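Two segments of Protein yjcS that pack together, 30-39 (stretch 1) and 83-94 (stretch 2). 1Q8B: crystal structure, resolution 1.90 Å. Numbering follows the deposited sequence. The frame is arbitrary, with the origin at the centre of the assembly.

Stretch 1, residues 30-39: EIMKEFKKLE
Stretch 2, residues 83-94: HTIDVQKQELTE

Two segments of Protein yjcS illustrate a common way of joining distant parts of one chain: a nearly antiparallel, largely apolar helix packing, supplemented by a single hydrogen bond between partly exposed side chains. Stretch 1 is helical throughout, within a helix that extends beyond both its ends. Stretch 2 enters as a helix, passes through a type I turn from Q88 to E91, and begins a strand at T93. The helix axes approach to 9.9 Å, with 165° between their N-to-C directions. The register therefore runs in reverse: L38 lies by H83 (CA to CA 6.3 Å), E34 by V87 (CA to CA 6.9 Å) and I31 by L92 (CA to CA 7.5 Å).

I31, E34, F35 and L38 supply the contacts of stretch 1, the spacing expected of one helical face. L38 gives up the most surface. Its t,p rotamer brings CD1 to 3.6 Å from H83 O and 3.8 Å from T84 CA, so the methyl lies against the backbone of the opposing helix; L38 CD1 also lies at the edge of the H83 ring, 3.9 Å from H83 CD2. H83, with chi1 p and chi2 -112°, turns that edge to the methyl, while T84, chi1 m, has its OG1 satisfied elsewhere in the structure. Branched V87, chi1 t and directed toward stretch 1, fills the middle with both its methyls: CG2 lies 4.0 Å from L38 CB, while CG1 is 4.4 Å from F35 CE1.

The F35 ring (chi1 -85°, chi2 79°) extends the apolar contact past the turn. Its CA-to-CB bond points sideways, but the length of the side chain carries CZ to 4.0 Å from T93 CG2, and the ring meets both this methyl and that of V87 obliquely. T93, with chi1 p and phi/psi of -143/178, presents its methyl from extended backbone.

E91 is the first residue to leave helical geometry, with positive phi (50/51), just before L92. L92, in the m,t rotamer, points toward the helix, its CD1 4.5 Å from I31 CG2 and 4.4 Å from E34 CB. I31 is also m,t; both residues are buried, as suits their hydrocarbon side chains.

The polar link across the contact is made by two partly exposed residues, E34 and Q90. E34 points toward stretch 2 but folds through m,m, and its OE1 accepts a hydrogen bond from Q90 NE2 at 2.9 Å, nearly linear at 166°. Q90 is m,t with chi3 59°; its NE2 also makes a weak bond to D86 O at 3.4 Å. The other carboxylate oxygen, E34 OE2, forms a salt bridge with K37 NZ at 3.3 Å. In all, 453 Å² is buried.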

ATOM      1  N   GLU A  30      15.234  -5.524  19.298  1.00 30.64           N
ATOM      2  CA  GLU A  30      14.423  -4.323  19.169  1.00 30.07           C
ATOM      3  C   GLU A  30      13.771  -4.324  17.790  1.00 28.76           C
ATOM      4  O   GLU A  30      12.571  -4.063  17.651  1.00 27.92           O
ATOM      5  CB  GLU A  30      15.287  -3.069  19.316  1.00 31.98           C
ATOM      6  CG  GLU A  30      15.922  -2.874  20.687  1.00 35.60           C
ATOM      7  CD  GLU A  30      16.670  -1.544  20.801  1.00 37.90           C
ATOM      8  OE1 GLU A  30      17.297  -1.303  21.858  1.00 39.70           O
ATOM      9  OE2 GLU A  30      16.631  -0.737  19.841  1.00 39.24           O
ATOM     10  N   ILE A  31      14.577  -4.618  16.774  1.00 26.82           N
ATOM     11  CA  ILE A  31      14.090  -4.658  15.404  1.00 26.01           C
ATOM     12  C   ILE A  31      12.989  -5.698  15.242  1.00 25.67           C
ATOM     13  O   ILE A  31      11.943  -5.415  14.660  1.00 25.29           O
ATOM     14  CB  ILE A  31      15.242  -4.964  14.412  1.00 26.10           C
ATOM     15  CG1 ILE A  31      16.253  -3.806  14.419  1.00 25.61           C
ATOM     16  CG2 ILE A  31      14.676  -5.198  13.009  1.00 25.38           C
ATOM     17  CD1 ILE A  31      17.540  -4.085  13.654  1.00 24.90           C
HETATM   18  N   MSE A  32      13.210  -6.898  15.769  1.00 25.82           N
HETATM   19  CA  MSE A  32      12.207  -7.945  15.651  1.00 26.26           C
HETATM   20  C   MSE A  32      10.887  -7.604  16.329  1.00 26.32           C
HETATM   21  O   MSE A  32       9.837  -8.055  15.885  1.00 26.21           O
HETATM   22  CB  MSE A  32      12.745  -9.274  16.181  1.00 27.04           C
HETATM   23  CG  MSE A  32      13.681  -9.976  15.210  1.00 27.43           C
HETATM   24 SE   MSE A  32      12.936 -10.131  13.396  1.00 31.48          SE
HETATM   25  CE  MSE A  32      11.236 -10.963  13.821  1.00 28.15           C
ATOM     26  N   LYS A  33      10.927  -6.813  17.399  1.00 27.00           N
ATOM     27  CA  LYS A  33       9.691  -6.428  18.078  1.00 27.37           C
ATOM     28  C   LYS A  33       8.825  -5.617  17.129  1.00 26.82           C
ATOM     29  O   LYS A  33       7.602  -5.749  17.122  1.00 26.78           O
ATOM     30  CB  LYS A  33       9.985  -5.607  19.334  1.00 29.22           C
ATOM     31  CG  LYS A  33      10.407  -6.449  20.523  1.00 31.45           C
ATOM     32  CD  LYS A  33      10.627  -5.592  21.761  1.00 33.46           C
ATOM     33  CE  LYS A  33      10.884  -6.458  22.991  1.00 34.73           C
ATOM     34  NZ  LYS A  33      12.062  -7.359  22.821  1.00 35.82           N
ATOM     35  N   GLU A  34       9.468  -4.776  16.323  1.00 26.19           N
ATOM     36  CA  GLU A  34       8.755  -3.955  15.353  1.00 25.05           C
ATOM     37  C   GLU A  34       8.149  -4.853  14.294  1.00 24.07           C
ATOM     38  O   GLU A  34       7.029  -4.620  13.835  1.00 23.57           O
ATOM     39  CB  GLU A  34       9.696  -2.939  14.703  1.00 25.61           C
ATOM     40  CG  GLU A  34       9.910  -1.710  15.552  1.00 26.44           C
ATOM     41  CD  GLU A  34       8.593  -1.038  15.915  1.00 27.29           C
ATOM     42  OE1 GLU A  34       7.930  -0.487  15.009  1.00 26.76           O
ATOM     43  OE2 GLU A  34       8.215  -1.075  17.107  1.00 28.24           O
ATOM     44  N   PHE A  35       8.888  -5.888  13.906  1.00 23.44           N
ATOM     45  CA  PHE A  35       8.374  -6.811  12.908  1.00 22.69           C
ATOM     46  C   PHE A  35       7.253  -7.683  13.472  1.00 22.65           C
ATOM     47  O   PHE A  35       6.354  -8.092  12.741  1.00 22.70           O
ATOM     48  CB  PHE A  35       9.510  -7.656  12.326  1.00 22.03           C
ATOM     49  CG  PHE A  35      10.235  -6.974  11.203  1.00 21.18           C
ATOM     50  CD1 PHE A  35      11.183  -5.993  11.460  1.00 20.94           C
ATOM     51  CD2 PHE A  35       9.902  -7.247   9.885  1.00 20.48           C
ATOM     52  CE1 PHE A  35      11.777  -5.293  10.425  1.00 20.93           C
ATOM     53  CE2 PHE A  35      10.490  -6.554   8.847  1.00 20.03           C
ATOM     54  CZ  PHE A  35      11.427  -5.575   9.115  1.00 20.63           C
ATOM     55  N   LYS A  36       7.289  -7.955  14.771  1.00 22.29           N
ATOM     56  CA  LYS A  36       6.231  -8.752  15.370  1.00 22.88           C
ATOM     57  C   LYS A  36       4.954  -7.929  15.451  1.00 22.52           C
ATOM     58  O   LYS A  36       3.861  -8.452  15.251  1.00 21.79           O
ATOM     59  CB  LYS A  36       6.651  -9.249  16.752  1.00 24.21           C
ATOM     60  CG  LYS A  36       7.677 -10.372  16.669  1.00 26.52           C
ATOM     61  CD  LYS A  36       7.120 -11.530  15.842  1.00 28.32           C
ATOM     62  CE  LYS A  36       8.184 -12.534  15.436  1.00 28.96           C
ATOM     63  NZ  LYS A  36       7.570 -13.595  14.583  1.00 30.17           N
ATOM     64  N   LYS A  37       5.083  -6.635  15.728  1.00 22.53           N
ATOM     65  CA  LYS A  37       3.901  -5.785  15.786  1.00 22.91           C
ATOM     66  C   LYS A  37       3.325  -5.690  14.380  1.00 22.24           C
ATOM     67  O   LYS A  37       2.105  -5.759  14.188  1.00 22.58           O
ATOM     68  CB  LYS A  37       4.255  -4.393  16.304  1.00 24.86           C
ATOM     69  CG  LYS A  37       4.769  -4.381  17.744  1.00 28.38           C
ATOM     70  CD  LYS A  37       4.638  -3.005  18.386  1.00 30.89           C
ATOM     71  CE  LYS A  37       5.333  -1.932  17.561  1.00 32.90           C
ATOM     72  NZ  LYS A  37       5.071  -0.557  18.090  1.00 35.69           N
ATOM     73  N   LEU A  38       4.209  -5.539  13.393  1.00 21.23           N
ATOM     74  CA  LEU A  38       3.785  -5.461  11.996  1.00 20.29           C
ATOM     75  C   LEU A  38       3.091  -6.759  11.605  1.00 20.09           C
ATOM     76  O   LEU A  38       2.044  -6.739  10.965  1.00 19.32           O
ATOM     77  CB  LEU A  38       4.985  -5.232  11.076  1.00 19.93           C
ATOM     78  CG  LEU A  38       4.672  -5.293   9.577  1.00 19.89           C
ATOM     79  CD1 LEU A  38       3.701  -4.180   9.201  1.00 19.13           C
ATOM     80  CD2 LEU A  38       5.963  -5.172   8.787  1.00 19.55           C
ATOM     81  N   GLU A  39       3.684  -7.885  12.000  1.00 20.06           N
ATOM     82  CA  GLU A  39       3.123  -9.193  11.700  1.00 20.94           C
ATOM     83  C   GLU A  39       1.722  -9.320  12.276  1.00 21.92           C
ATOM     84  O   GLU A  39       0.808  -9.830  11.624  1.00 21.59           O
ATOM     85  CB  GLU A  39       4.015 -10.308  12.266  1.00 20.41           C
ATOM     86  CG  GLU A  39       3.333 -11.671  12.276  1.00 20.15           C
ATOM     87  CD  GLU A  39       4.290 -12.833  12.491  1.00 20.62           C
ATOM     88  OE1 GLU A  39       3.804 -13.966  12.695  1.00 20.86           O
ATOM     89  OE2 GLU A  39       5.520 -12.624  12.445  1.00 20.90           O
ATOM     90  N   HIS A  83       0.237   0.878   9.448  1.00 22.89           N
ATOM     91  CA  HIS A  83       1.109   0.020  10.249  1.00 22.24           C
ATOM     92  C   HIS A  83       2.307  -0.453   9.437  1.00 21.97           C
ATOM     93  O   HIS A  83       3.381  -0.709   9.984  1.00 22.48           O
ATOM     94  CB  HIS A  83       0.347  -1.184  10.845  1.00 21.95           C
ATOM     95  CG  HIS A  83      -0.375  -2.030   9.839  1.00 22.27           C
ATOM     96  ND1 HIS A  83      -1.751  -2.098   9.779  1.00 21.26           N
ATOM     97  CD2 HIS A  83       0.084  -2.876   8.887  1.00 22.11           C
ATOM     98  CE1 HIS A  83      -2.109  -2.948   8.833  1.00 21.34           C
ATOM     99  NE2 HIS A  83      -1.013  -3.434   8.277  1.00 21.57           N
ATOM    100  N   THR A  84       2.129  -0.549   8.126  1.00 21.41           N
ATOM    101  CA  THR A  84       3.216  -0.959   7.255  1.00 20.67           C
ATOM    102  C   THR A  84       4.155   0.225   7.051  1.00 21.07           C
ATOM    103  O   THR A  84       5.363   0.108   7.237  1.00 21.30           O
ATOM    104  CB  THR A  84       2.689  -1.417   5.897  1.00 19.83           C
ATOM    105  OG1 THR A  84       1.787  -2.513   6.086  1.00 19.73           O
ATOM    106  CG2 THR A  84       3.831  -1.861   5.010  1.00 19.63           C
ATOM    107  N   ILE A  85       3.594   1.374   6.687  1.00 21.71           N
ATOM    108  CA  ILE A  85       4.392   2.575   6.455  1.00 22.17           C
ATOM    109  C   ILE A  85       5.175   3.002   7.702  1.00 22.80           C
ATOM    110  O   ILE A  85       6.286   3.524   7.595  1.00 23.18           O
ATOM    111  CB  ILE A  85       3.497   3.737   5.972  1.00 21.82           C
ATOM    112  CG1 ILE A  85       2.889   3.381   4.616  1.00 21.84           C
ATOM    113  CG2 ILE A  85       4.307   5.016   5.862  1.00 22.15           C
ATOM    114  CD1 ILE A  85       1.801   4.333   4.157  1.00 21.99           C
ATOM    115  N   ASP A  86       4.604   2.774   8.883  1.00 23.30           N
ATOM    116  CA  ASP A  86       5.278   3.127  10.131  1.00 24.13           C
ATOM    117  C   ASP A  86       6.632   2.422  10.256  1.00 24.38           C
ATOM    118  O   ASP A  86       7.622   3.028  10.660  1.00 24.64           O
ATOM    119  CB  ASP A  86       4.398   2.761  11.329  1.00 25.59           C
ATOM    120  CG  ASP A  86       3.317   3.794  11.604  1.00 26.93           C
ATOM    121  OD1 ASP A  86       2.414   3.503  12.421  1.00 27.04           O
ATOM    122  OD2 ASP A  86       3.380   4.898  11.014  1.00 28.27           O
ATOM    123  N   VAL A  87       6.674   1.140   9.917  1.00 24.53           N
ATOM    124  CA  VAL A  87       7.919   0.376   9.988  1.00 24.83           C
ATOM    125  C   VAL A  87       8.861   0.844   8.877  1.00 25.65           C
ATOM    126  O   VAL A  87      10.071   0.970   9.065  1.00 25.03           O
ATOM    127  CB  VAL A  87       7.649  -1.139   9.813  1.00 24.40           C
ATOM    128  CG1 VAL A  87       8.961  -1.918   9.836  1.00 24.22           C
ATOM    129  CG2 VAL A  87       6.725  -1.626  10.911  1.00 24.02           C
ATOM    130  N   GLN A  88       8.275   1.110   7.716  1.00 26.68           N
ATOM    131  CA  GLN A  88       9.000   1.554   6.535  1.00 27.73           C
ATOM    132  C   GLN A  88       9.768   2.853   6.802  1.00 27.35           C
ATOM    133  O   GLN A  88      10.933   2.990   6.423  1.00 27.44           O
ATOM    134  CB  GLN A  88       7.992   1.740   5.404  1.00 29.57           C
ATOM    135  CG  GLN A  88       8.557   1.786   4.014  1.00 32.34           C
ATOM    136  CD  GLN A  88       7.458   1.753   2.956  1.00 34.55           C
ATOM    137  OE1 GLN A  88       7.723   1.934   1.762  1.00 36.17           O
ATOM    138  NE2 GLN A  88       6.216   1.519   3.391  1.00 35.12           N
ATOM    139  N   LYS A  89       9.113   3.794   7.470  1.00 26.98           N
ATOM    140  CA  LYS A  89       9.717   5.083   7.788  1.00 26.58           C
ATOM    141  C   LYS A  89      10.936   4.971   8.700  1.00 26.29           C
ATOM    142  O   LYS A  89      11.725   5.908   8.801  1.00 26.37           O
ATOM    143  CB  LYS A  89       8.661   5.993   8.422  1.00 27.35           C
ATOM    144  CG  LYS A  89       7.510   6.317   7.479  1.00 28.33           C
ATOM    145  CD  LYS A  89       6.258   6.772   8.218  1.00 30.11           C
ATOM    146  CE  LYS A  89       6.463   8.084   8.956  1.00 31.17           C
ATOM    147  NZ  LYS A  89       5.190   8.547   9.589  1.00 31.77           N
ATOM    148  N   GLN A  90      11.089   3.825   9.359  1.00 25.96           N
ATOM    149  CA  GLN A  90      12.219   3.597  10.263  1.00 25.58           C
ATOM    150  C   GLN A  90      13.490   3.207   9.514  1.00 25.55           C
ATOM    151  O   GLN A  90      14.581   3.218  10.082  1.00 25.57           O
ATOM    152  CB  GLN A  90      11.865   2.512  11.288  1.00 25.37           C
ATOM    153  CG  GLN A  90      10.759   2.933  12.237  1.00 25.65           C
ATOM    154  CD  GLN A  90      10.421   1.877  13.264  1.00 25.51           C
ATOM    155  OE1 GLN A  90      11.272   1.460  14.044  1.00 26.74           O
ATOM    156  NE2 GLN A  90       9.171   1.442  13.271  1.00 25.63           N
ATOM    157  N   GLU A  91      13.341   2.853   8.241  1.00 25.18           N
ATOM    158  CA  GLU A  91      14.475   2.476   7.406  1.00 25.42           C
ATOM    159  C   GLU A  91      15.359   1.441   8.086  1.00 24.62           C
ATOM    160  O   GLU A  91      16.575   1.606   8.154  1.00 24.73           O
ATOM    161  CB  GLU A  91      15.311   3.711   7.088  1.00 27.10           C
ATOM    162  CG  GLU A  91      14.527   4.844   6.474  1.00 30.39           C
ATOM    163  CD  GLU A  91      15.299   6.149   6.488  1.00 32.48           C
ATOM    164  OE1 GLU A  91      14.768   7.155   5.969  1.00 34.26           O
ATOM    165  OE2 GLU A  91      16.434   6.173   7.019  1.00 34.25           O
ATOM    166  N   LEU A  92      14.751   0.369   8.576  1.00 23.56           N
ATOM    167  CA  LEU A  92      15.495  -0.677   9.263  1.00 23.05           C
ATOM    168  C   LEU A  92      16.051  -1.718   8.306  1.00 22.78           C
ATOM    169  O   LEU A  92      17.063  -2.358   8.595  1.00 22.93           O
ATOM    170  CB  LEU A  92      14.586  -1.370  10.274  1.00 22.68           C
ATOM    171  CG  LEU A  92      13.955  -0.469  11.338  1.00 23.02           C
ATOM    172  CD1 LEU A  92      12.845  -1.225  12.070  1.00 22.42           C
ATOM    173  CD2 LEU A  92      15.044   0.011  12.296  1.00 22.88           C
ATOM    174  N   THR A  93      15.395  -1.874   7.160  1.00 22.32           N
ATOM    175  CA  THR A  93      15.796  -2.876   6.178  1.00 22.00           C
ATOM    176  C   THR A  93      15.633  -2.435   4.724  1.00 22.01           C
ATOM    177  O   THR A  93      15.173  -1.336   4.425  1.00 22.01           O
ATOM    178  CB  THR A  93      14.923  -4.151   6.314  1.00 21.97           C
ATOM    179  OG1 THR A  93      13.549  -3.803   6.080  1.00 21.74           O
ATOM    180  CG2 THR A  93      15.046  -4.765   7.701  1.00 21.17           C
ATOM    181  N   GLU A  94      16.029  -3.339   3.838  1.00 21.90           N
ATOM    182  CA  GLU A  94      15.879  -3.195   2.397  1.00 21.85           C
ATOM    183  C   GLU A  94      15.791  -4.652   1.947  1.00 21.79           C
ATOM    184  O   GLU A  94      16.342  -5.536   2.609  1.00 20.94           O
ATOM    185  CB  GLU A  94      17.072  -2.465   1.748  1.00 21.84           C
ATOM    186  CG  GLU A  94      18.435  -3.086   1.921  1.00 22.23           C
ATOM    187  CD  GLU A  94      19.518  -2.273   1.231  1.00 22.51           C
ATOM    188  OE1 GLU A  94      19.401  -1.029   1.190  1.00 24.25           O
ATOM    189  OE2 GLU A  94      20.497  -2.867   0.743  1.00 22.32           O
TER